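Local atomic coordinates of ApeI dehydratase-like domain-containing protein (PDB entry 3ESI), a protein that is of unknown function but, as a hotdog-fold member of the ApeI dehydratase-like family, probably dehydrates or binds acyl thioester intermediates. Residues Met1-Leu6 with Met53-Thr58; Leu30-Gly35 with Leu42-Ala47; Thr83-Leu88 with Asp107-Ala112. All blocks are in the same frame, centred on the assembly; numbering follows the deposited sequence.

Contact 1 of 3, residues Met1-Leu6 with Met53-Thr58; sequences MLPVEL and MHYATT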
loop_
_atom_site.group_PDB
_atom_site.type_symbol
_atom_site.label_atom_id
_atom_site.label_comp_id
_atom_site.label_asym_id
_atom_site.label_seq_id
_atom_site.Cartn_x
_atom_site.Cartn_y
_atom_site.Cartn_z
ATOM N N MET A 1 3.350 4.858 -17.395
ATOM C CA MET A 1 3.702 3.508 -16.819
ATOM C C MET A 1 5.158 3.049 -16.961
ATOM O O MET A 1 5.713 2.452 -16.030
ATOM C CB MET A 1 2.766 2.421 -17.383
ATOM C CG MET A 1 1.320 2.541 -16.901
ATOM S SD MET A 1 1.131 2.509 -15.097
ATOM C CE MET A 1 1.040 0.723 -14.882
ATOM N N LEU A 2 5.785 3.310 -18.106
ATOM C CA LEU A 2 7.175 2.901 -18.288
ATOM C C LEU A 2 8.158 4.017 -17.980
ATOM O O LEU A 2 7.800 5.189 -17.964
ATOM C CB LEU A 2 7.418 2.409 -19.715
ATOM C CG LEU A 2 6.891 1.009 -20.048
ATOM C CD1 LEU A 2 7.301 0.653 -21.463
ATOM C CD2 LEU A 2 7.455 -0.004 -19.080
ATOM N N PRO A 3 9.425 3.662 -17.732
ATOM C CA PRO A 3 10.430 4.679 -17.432
ATOM C C PRO A 3 10.968 5.302 -18.718
ATOM O O PRO A 3 10.803 4.743 -19.801
ATOM C CB PRO A 3 11.508 3.877 -16.713
ATOM C CG PRO A 3 11.490 2.578 -17.481
ATOM C CD PRO A 3 10.006 2.306 -17.687
ATOM N N VAL A 4 11.605 6.463 -18.602
ATOM C CA VAL A 4 12.210 7.087 -19.769
ATOM C C VAL A 4 13.585 6.417 -19.936
ATOM O O VAL A 4 14.358 6.324 -18.980
ATOM C CB VAL A 4 12.368 8.619 -19.579
ATOM C CG1 VAL A 4 13.366 9.167 -20.577
ATOM C CG2 VAL A 4 11.017 9.312 -19.782
ATOM N N GLU A 5 13.869 5.923 -21.137
ATOM C CA GLU A 5 15.141 5.249 -21.416
ATOM C C GLU A 5 16.212 6.275 -21.789
ATOM O O GLU A 5 16.153 6.890 -22.842
ATOM C CB GLU A 5 14.953 4.239 -22.560
ATOM C CG GLU A 5 15.956 3.086 -22.576
ATOM C CD GLU A 5 15.678 2.073 -23.688
ATOM O OE1 GLU A 5 14.501 1.688 -23.852
ATOM O OE2 GLU A 5 16.632 1.655 -24.391
ATOM N N LEU A 6 17.183 6.465 -20.912
ATOM C CA LEU A 6 18.246 7.434 -21.159
ATOM C C LEU A 6 19.280 6.873 -22.116
ATOM O O LEU A 6 19.555 7.465 -23.158
ATOM C CB LEU A 6 18.913 7.830 -19.838
ATOM C CG LEU A 6 17.865 8.380 -18.870
ATOM C CD1 LEU A 6 18.499 8.820 -17.562
ATOM C CD2 LEU A 6 17.156 9.548 -19.545
ATOM N N MET A 53 11.082 -7.241 -16.357
ATOM C CA MET A 53 10.572 -8.211 -17.311
ATOM C C MET A 53 10.460 -7.690 -18.747
ATOM O O MET A 53 10.742 -8.419 -19.692
ATOM C CB MET A 53 9.220 -8.758 -16.830
ATOM C CG MET A 53 9.330 -9.799 -15.694
ATOM S SD MET A 53 10.390 -11.261 -16.044
ATOM C CE MET A 53 11.625 -10.912 -15.059
ATOM N N HIS A 54 10.059 -6.439 -18.925
ATOM C CA HIS A 54 9.938 -5.884 -20.272
ATOM C C HIS A 54 11.302 -5.814 -20.982
ATOM O O HIS A 54 11.435 -6.226 -22.136
ATOM C CB HIS A 54 9.284 -4.501 -20.193
ATOM C CG HIS A 54 9.261 -3.754 -21.489
ATOM N ND1 HIS A 54 10.260 -2.881 -21.863
ATOM C CD2 HIS A 54 8.347 -3.730 -22.487
ATOM C CE1 HIS A 54 9.963 -2.349 -23.034
ATOM N NE2 HIS A 54 8.807 -2.848 -23.435
ATOM N N TYR A 55 12.315 -5.308 -20.291
ATOM C CA TYR A 55 13.638 -5.210 -20.882
ATOM C C TYR A 55 14.305 -6.567 -21.023
ATOM O O TYR A 55 14.934 -6.852 -22.040
ATOM C CB TYR A 55 14.526 -4.265 -20.060
ATOM C CG TYR A 55 14.102 -2.823 -20.209
ATOM C CD1 TYR A 55 14.053 -2.230 -21.467
ATOM C CD2 TYR A 55 13.706 -2.065 -19.107
ATOM C CE1 TYR A 55 13.618 -0.921 -21.636
ATOM C CE2 TYR A 55 13.264 -0.744 -19.263
ATOM C CZ TYR A 55 13.221 -0.183 -20.537
ATOM O OH TYR A 55 12.761 1.103 -20.730
ATOM N N ALA A 56 14.149 -7.420 -20.019
ATOM C CA ALA A 56 14.772 -8.738 -20.072
ATOM C C ALA A 56 14.277 -9.623 -21.218
ATOM O O ALA A 56 15.059 -10.385 -21.786
ATOM C CB ALA A 56 14.596 -9.461 -18.734
ATOM N N THR A 57 12.998 -9.529 -21.576
ATOM C CA THR A 57 12.489 -10.372 -22.657
ATOM C C THR A 57 12.495 -9.732 -24.038
ATOM O O THR A 57 12.224 -10.401 -25.030
ATOM C CB THR A 57 11.055 -10.898 -22.372
ATOM O OG1 THR A 57 10.149 -9.800 -22.202
ATOM C CG2 THR A 57 11.054 -11.769 -21.133
ATOM N N THR A 58 12.790 -8.443 -24.123
ATOM C CA THR A 58 12.838 -7.817 -25.438
ATOM C C THR A 58 14.291 -7.685 -25.895
ATOM O O THR A 58 14.560 -7.476 -27.077
ATOM C CB THR A 58 12.184 -6.417 -25.434
ATOM O OG1 THR A 58 12.829 -5.593 -24.460
ATOM C CG2 THR A 58 10.695 -6.522 -25.120
#
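The extended chain from Leu2 to Glu5 passes beside one side of the helical turn that carries His54 and Tyr55, with the CA atoms of Leu2 and His54 9.4 Å apart, so the gap is bridged by side chains alone. The helix is the central "sausage" of a hotdog fold, and the other segment leads into strand 4-8, an outermost strand of the antiparallel sheet within the chain, which pairs with strand 17-25. Leu2 sets one methyl, CD1, over the rim of one His54 face, 4.3 Å from His54 NE2. Tyr55 suits the deeper place: its CG stands anti to the carbonyl carbon (chi1 -71°), which sends the long ring off the helix to the strand, and the side chain also packs on Leu22, Leu86 and Leu88 of the sheet. Pro3 CG lies near the ring plane at its edge, 3.8 Å from Tyr55 OH and 4.2 Å from Tyr55 CE2. A proline fits here because its rigid ring offers CG as a fixed apolar edge to the tyrosine. Glu5, extended beyond CG, runs past Tyr55 in the opposite sense, its carboxylate plane almost perpendicular to the ring. Its OE2 pairs with Arg8 NE in a salt bridge, so the acid is bound mainly by a residue of its own strand. The other oxygen, Glu5 OE1, approaches the tyrosine obliquely and stops 3.5 Å from Tyr55 CE1.

Contact 2 of 3, residues Leu30-Gly35 with Leu42-Ala47; sequences LFWFNG and LLPGVA
Trp32 lies across the start of the helix, touching Leu43, Pro44, Val46 and Ala47, with no hydrogen bond between the two segments. Its CB sits above the centre of the Phe33 ring, the next residue of the same 3-10 turn. From there CG stands anti to the carbonyl carbon (chi1 -56°), directing the indole at the other segment, and Trp32 CG itself meets Leu43 CD1 at 4.3 Å. On the pyrrole side, NE1 donates to the carbonyl oxygen of Met1, which satisfies the one polar atom of a buried side chain. Along the benzo side, Trp32 CE3 comes within 3.4 Å of Pro44 CG, and Trp32 CZ3 then reaches Val46 CG2, also at 3.4 Å; both partners approach obliquely. Over one face of the six-membered ring lies Ala47 CB, 3.4 Å from the ring centroid and 12° off its normal, a CH-pi contact. The short alanine side chain lets the helix backbone come close to the flat face. Phe33 adds the second aromatic, turning its edge to the backbone between Leu42 and Leu43, with Phe33 CE1 3.6 Å from Leu42 C. Pro44 is the N-cap residue, so the tryptophan packs where the helix begins. In FabA- and FabZ-type dehydratases the corresponding loop and helix start border the active site, and the same may hold here. Between strand 17-25 and helix 45-59, Phe33 packs against Val26, Pro41 and Pro80, and Leu43 bonds through its backbone to Ile78; Phe31 of the second subunit packs on Val46, and Leu42 meets Leu42 of the third.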
loop_
_atom_site.group_PDB
_atom_site.type_symbol
_atom_site.label_atom_id
_atom_site.label_comp_id
_atom_site.label_asym_id
_atom_site.label_seq_id
_atom_site.Cartn_x
_atom_site.Cartn_y
_atom_site.Cartn_z
ATOM N N LEU A 30 4.418 9.598 -13.887
ATOM C CA LEU A 30 3.952 8.220 -14.006
ATOM C C LEU A 30 2.752 7.984 -13.093
ATOM O O LEU A 30 2.697 8.495 -11.972
ATOM C CB LEU A 30 5.075 7.251 -13.635
ATOM C CG LEU A 30 6.349 7.413 -14.460
ATOM C CD1 LEU A 30 7.462 6.617 -13.812
ATOM C CD2 LEU A 30 6.115 6.987 -15.902
ATOM N N PHE A 31 1.795 7.198 -13.569
ATOM C CA PHE A 31 0.595 6.906 -12.787
ATOM C C PHE A 31 0.940 6.343 -11.410
ATOM O O PHE A 31 0.147 6.439 -10.466
ATOM C CB PHE A 31 -0.317 5.932 -13.548
ATOM C CG PHE A 31 -0.953 6.532 -14.768
ATOM C CD1 PHE A 31 -1.561 7.785 -14.705
ATOM C CD2 PHE A 31 -0.956 5.848 -15.976
ATOM C CE1 PHE A 31 -2.168 8.356 -15.833
ATOM C CE2 PHE A 31 -1.558 6.407 -17.109
ATOM C CZ PHE A 31 -2.166 7.668 -17.035
ATOM N N TRP A 32 2.131 5.763 -11.309
ATOM C CA TRP A 32 2.615 5.188 -10.057
ATOM C C TRP A 32 2.694 6.237 -8.953
ATOM O O TRP A 32 2.689 5.902 -7.768
ATOM C CB TRP A 32 4.018 4.596 -10.252
ATOM C CG TRP A 32 4.108 3.563 -11.340
ATOM C CD1 TRP A 32 4.660 3.719 -12.583
ATOM C CD2 TRP A 32 3.631 2.214 -11.280
ATOM N NE1 TRP A 32 4.554 2.547 -13.296
ATOM C CE2 TRP A 32 3.926 1.610 -12.521
ATOM C CE3 TRP A 32 2.986 1.456 -10.294
ATOM C CZ2 TRP A 32 3.594 0.281 -12.802
ATOM C CZ3 TRP A 32 2.662 0.140 -10.574
ATOM C CH2 TRP A 32 2.966 -0.432 -11.820
ATOM N N PHE A 33 2.774 7.502 -9.340
ATOM C CA PHE A 33 2.909 8.570 -8.370
ATOM C C PHE A 33 1.716 9.503 -8.253
ATOM O O PHE A 33 1.769 10.482 -7.507
ATOM C CB PHE A 33 4.145 9.399 -8.699
ATOM C CG PHE A 33 5.394 8.587 -8.881
ATOM C CD1 PHE A 33 5.832 7.728 -7.885
ATOM C CD2 PHE A 33 6.152 8.708 -10.045
ATOM C CE1 PHE A 33 7.007 6.997 -8.040
ATOM C CE2 PHE A 33 7.330 7.983 -10.212
ATOM C CZ PHE A 33 7.760 7.123 -9.205
ATOM N N ASN A 34 0.642 9.215 -8.968
ATOM C CA ASN A 34 -0.524 10.086 -8.924
ATOM C C ASN A 34 -1.125 10.331 -7.531
ATOM O O ASN A 34 -1.503 9.400 -6.817
ATOM C CB ASN A 34 -1.603 9.559 -9.868
ATOM C CG ASN A 34 -2.644 10.602 -10.179
ATOM O OD1 ASN A 34 -3.486 10.942 -9.335
ATOM N ND2 ASN A 34 -2.586 11.138 -11.387
ATOM N N GLY A 35 -1.224 11.607 -7.168
ATOM C CA GLY A 35 -1.773 11.994 -5.883
ATOM C C GLY A 35 -3.078 11.314 -5.503
ATOM O O GLY A 35 -3.362 11.149 -4.307
ATOM N N LEU A 42 6.496 6.342 -4.258
ATOM C CA LEU A 42 7.729 5.595 -4.446
ATOM C C LEU A 42 7.412 4.490 -5.443
ATOM O O LEU A 42 6.276 4.038 -5.531
ATOM C CB LEU A 42 8.264 5.011 -3.142
ATOM C CG LEU A 42 7.534 3.889 -2.414
ATOM C CD1 LEU A 42 8.572 2.998 -1.705
ATOM C CD2 LEU A 42 6.532 4.485 -1.434
ATOM N N LEU A 43 8.411 4.076 -6.207
ATOM C CA LEU A 43 8.225 3.043 -7.209
ATOM C C LEU A 43 7.965 1.674 -6.564
ATOM O O LEU A 43 8.892 1.027 -6.062
ATOM C CB LEU A 43 9.466 2.964 -8.087
ATOM C CG LEU A 43 9.218 2.341 -9.451
ATOM C CD1 LEU A 43 8.253 3.238 -10.216
ATOM C CD2 LEU A 43 10.537 2.188 -10.196
ATOM N N PRO A 44 6.702 1.210 -6.587
ATOM C CA PRO A 44 6.370 -0.090 -5.993
ATOM C C PRO A 44 7.054 -1.280 -6.659
ATOM O O PRO A 44 7.560 -1.187 -7.786
ATOM C CB PRO A 44 4.848 -0.150 -6.115
ATOM C CG PRO A 44 4.578 0.642 -7.357
ATOM C CD PRO A 44 5.512 1.826 -7.206
ATOM N N GLY A 45 7.058 -2.399 -5.943
ATOM C CA GLY A 45 7.662 -3.621 -6.442
ATOM C C GLY A 45 7.079 -4.133 -7.746
ATOM O O GLY A 45 7.814 -4.658 -8.576
ATOM N N VAL A 46 5.773 -3.984 -7.959
ATOM C CA VAL A 46 5.218 -4.491 -9.211
ATOM C C VAL A 46 5.817 -3.776 -10.403
ATOM O O VAL A 46 6.110 -4.399 -11.426
ATOM C CB VAL A 46 3.665 -4.378 -9.280
ATOM C CG1 VAL A 46 3.051 -5.164 -8.132
ATOM C CG2 VAL A 46 3.221 -2.915 -9.237
ATOM N N ALA A 47 6.017 -2.470 -10.268
ATOM C CA ALA A 47 6.588 -1.691 -11.354
ATOM C C ALA A 47 8.050 -2.073 -11.565
ATOM O O ALA A 47 8.519 -2.213 -12.703
ATOM C CB ALA A 47 6.471 -0.206 -11.050
#

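Contact 3 of 3, residues Thr83-Leu88 with Asp107-Ala112; sequences TLRLVL and DTERTA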
loop_
_atom_site.group_PDB
_atom_site.type_symbol
_atom_site.label_atom_id
_atom_site.label_comp_id
_atom_site.label_asym_id
_atom_site.label_seq_id
_atom_site.Cartn_x
_atom_site.Cartn_y
_atom_site.Cartn_z
ATOM N N THR A 83 17.284 9.091 -11.260
ATOM C CA THR A 83 17.965 8.474 -12.400
ATOM C C THR A 83 18.467 7.119 -11.911
ATOM O O THR A 83 19.080 7.025 -10.844
ATOM C CB THR A 83 19.139 9.352 -12.883
ATOM O OG1 THR A 83 18.618 10.611 -13.327
ATOM C CG2 THR A 83 19.880 8.690 -14.037
ATOM N N LEU A 84 18.193 6.073 -12.684
ATOM C CA LEU A 84 18.579 4.719 -12.289
ATOM C C LEU A 84 19.425 3.954 -13.288
ATOM O O LEU A 84 19.292 4.120 -14.503
ATOM C CB LEU A 84 17.332 3.864 -12.033
ATOM C CG LEU A 84 16.202 4.330 -11.113
ATOM C CD1 LEU A 84 15.050 3.304 -11.164
ATOM C CD2 LEU A 84 16.727 4.491 -9.688
ATOM N N ARG A 85 20.294 3.101 -12.763
ATOM C CA ARG A 85 21.085 2.224 -13.607
ATOM C C ARG A 85 20.423 0.850 -13.390
ATOM O O ARG A 85 20.179 0.435 -12.256
ATOM C CB ARG A 85 22.556 2.162 -13.161
ATOM C CG ARG A 85 23.442 1.414 -14.164
ATOM C CD ARG A 85 24.736 0.885 -13.544
ATOM N NE ARG A 85 25.557 1.918 -12.913
ATOM C CZ ARG A 85 26.123 2.945 -13.552
ATOM N NH1 ARG A 85 25.969 3.105 -14.865
ATOM N NH2 ARG A 85 26.849 3.819 -12.869
ATOM N N LEU A 86 20.096 0.171 -14.477
ATOM C CA LEU A 86 19.488 -1.141 -14.403
ATOM C C LEU A 86 20.409 -2.142 -15.085
ATOM O O LEU A 86 20.699 -2.017 -16.275
ATOM C CB LEU A 86 18.129 -1.152 -15.110
ATOM C CG LEU A 86 17.525 -2.563 -15.210
ATOM C CD1 LEU A 86 17.275 -3.086 -13.806
ATOM C CD2 LEU A 86 16.213 -2.560 -16.008
ATOM N N VAL A 87 20.881 -3.124 -14.328
ATOM C CA VAL A 87 21.742 -4.165 -14.883
ATOM C C VAL A 87 20.979 -5.495 -14.884
ATOM O O VAL A 87 20.480 -5.934 -13.840
ATOM C CB VAL A 87 23.048 -4.342 -14.046
ATOM C CG1 VAL A 87 23.916 -5.434 -14.656
ATOM C CG2 VAL A 87 23.829 -3.035 -13.989
ATOM N N LEU A 88 20.884 -6.113 -16.060
ATOM C CA LEU A 88 20.210 -7.401 -16.247
ATOM C C LEU A 88 21.216 -8.440 -16.743
ATOM O O LEU A 88 21.897 -8.210 -17.747
ATOM C CB LEU A 88 19.109 -7.291 -17.306
ATOM C CG LEU A 88 17.702 -6.804 -16.973
ATOM C CD1 LEU A 88 17.753 -5.670 -15.978
ATOM C CD2 LEU A 88 17.018 -6.375 -18.268
ATOM N N ASP A 107 27.951 11.961 -6.864
ATOM C CA ASP A 107 28.970 10.989 -7.239
ATOM C C ASP A 107 28.675 9.611 -6.679
ATOM O O ASP A 107 29.448 8.673 -6.882
ATOM C CB ASP A 107 30.347 11.446 -6.763
ATOM C CG ASP A 107 30.914 12.550 -7.621
ATOM O OD1 ASP A 107 30.406 13.691 -7.546
ATOM O OD2 ASP A 107 31.863 12.271 -8.388
ATOM N N THR A 108 27.543 9.497 -5.991
ATOM C CA THR A 108 27.133 8.240 -5.370
ATOM C C THR A 108 26.260 7.347 -6.257
ATOM O O THR A 108 25.640 7.796 -7.226
ATOM C CB THR A 108 26.342 8.494 -4.069
ATOM O OG1 THR A 108 24.959 8.711 -4.383
ATOM C CG2 THR A 108 26.874 9.730 -3.354
ATOM N N GLU A 109 26.223 6.071 -5.896
ATOM C CA GLU A 109 25.430 5.074 -6.588
ATOM C C GLU A 109 25.061 4.016 -5.558
ATOM O O GLU A 109 25.884 3.167 -5.218
ATOM C CB GLU A 109 26.226 4.442 -7.732
ATOM C CG GLU A 109 25.586 3.169 -8.270
ATOM C CD GLU A 109 26.122 2.755 -9.628
ATOM O OE1 GLU A 109 25.787 1.631 -10.084
ATOM O OE2 GLU A 109 26.869 3.555 -10.242
ATOM N N ARG A 110 23.836 4.086 -5.046
ATOM C CA ARG A 110 23.343 3.126 -4.052
ATOM C C ARG A 110 22.472 2.064 -4.719
ATOM O O ARG A 110 21.768 2.348 -5.687
ATOM C CB ARG A 110 22.479 3.821 -2.995
ATOM C CG ARG A 110 23.131 4.939 -2.217
ATOM C CD ARG A 110 22.071 5.642 -1.378
ATOM N NE ARG A 110 20.955 6.103 -2.213
ATOM C CZ ARG A 110 19.848 6.683 -1.749
ATOM N NH1 ARG A 110 19.698 6.877 -0.446
ATOM N NH2 ARG A 110 18.896 7.073 -2.590
ATOM N N THR A 111 22.509 0.843 -4.200
ATOM C CA THR A 111 21.670 -0.219 -4.749
ATOM C C THR A 111 20.279 0.026 -4.180
ATOM O O THR A 111 20.137 0.271 -2.982
ATOM C CB THR A 111 22.148 -1.616 -4.310
ATOM O OG1 THR A 111 23.517 -1.800 -4.697
ATOM C CG2 THR A 111 21.310 -2.694 -4.966
ATOM N N ALA A 112 19.255 -0.019 -5.026
ATOM C CA ALA A 112 17.897 0.223 -4.556
ATOM C C ALA A 112 17.159 -1.095 -4.371
ATOM O O ALA A 112 16.370 -1.263 -3.432
ATOM C CB ALA A 112 17.147 1.114 -5.549
#
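Arg85 and Glu109 both hold CG anti to the backbone N, which carries each chain out from its strand, but the arginine then folds at chi3 (-57°) while the glutamate stays extended. The bend turns the guanidinium side-on to the carboxylate, and the two chains cross at about a right angle. The result is a bidentate salt bridge. Arg85 NE donates to Glu109 OE1 at 2.9 Å, and Arg85 NH2 to Glu109 OE2 at 2.6 Å, both bonds nearly straight. Each acceptor oxygen lies close to the guanidinium plane, so the arginine presents its edge squarely. The carboxylate is less well aligned: its oxygens are met on their syn sides, but with the donors well out of its plane, and the two flat groups are inclined by 36°. Arginine suits this site because NE and NH2 match the spacing of two carboxylate oxygens while NH1 remains for another acid, Glu21, in a second salt bridge. Glu109 OE1 is also hydrogen-bonded to Ser102 OG, so this oxygen has two polar partners. Such a pairing would be expected to keep both groups charged. The CA atoms of Arg85 and Glu109 are 8.7 Å apart because strand 96-105, bearing Ser102, runs between theirs. The charged side chains thus tie strands 17-25, 83-91, 96-105 and 108-121 together on the sheet face turned from helix 45-59, whereas the alternate residues Leu86 and Leu88 face the helix side.

Contact 2 is buried and, without hydrogen bonds between its segments, rests mostly on apolar packing; contact 1 is partly buried and mixes apolar packing with a carboxylate, and contact 3 is a charged surface pair. Contacts 1 and 2 share helix 45-59, one near its C-terminal end and the other at its start, and they are joined where Leu30 packs on Met1 and Leu2; both also touch the second subunit. Contact 1 meets contact 3 at the sheet, where Leu6 CD1 lies 3.8 Å from Thr83 CG2. Contacts 2 and 3 do not touch. The chemistry follows place: aromatic and methyl groups at the helix start, ion pairing on the sheet's outer face.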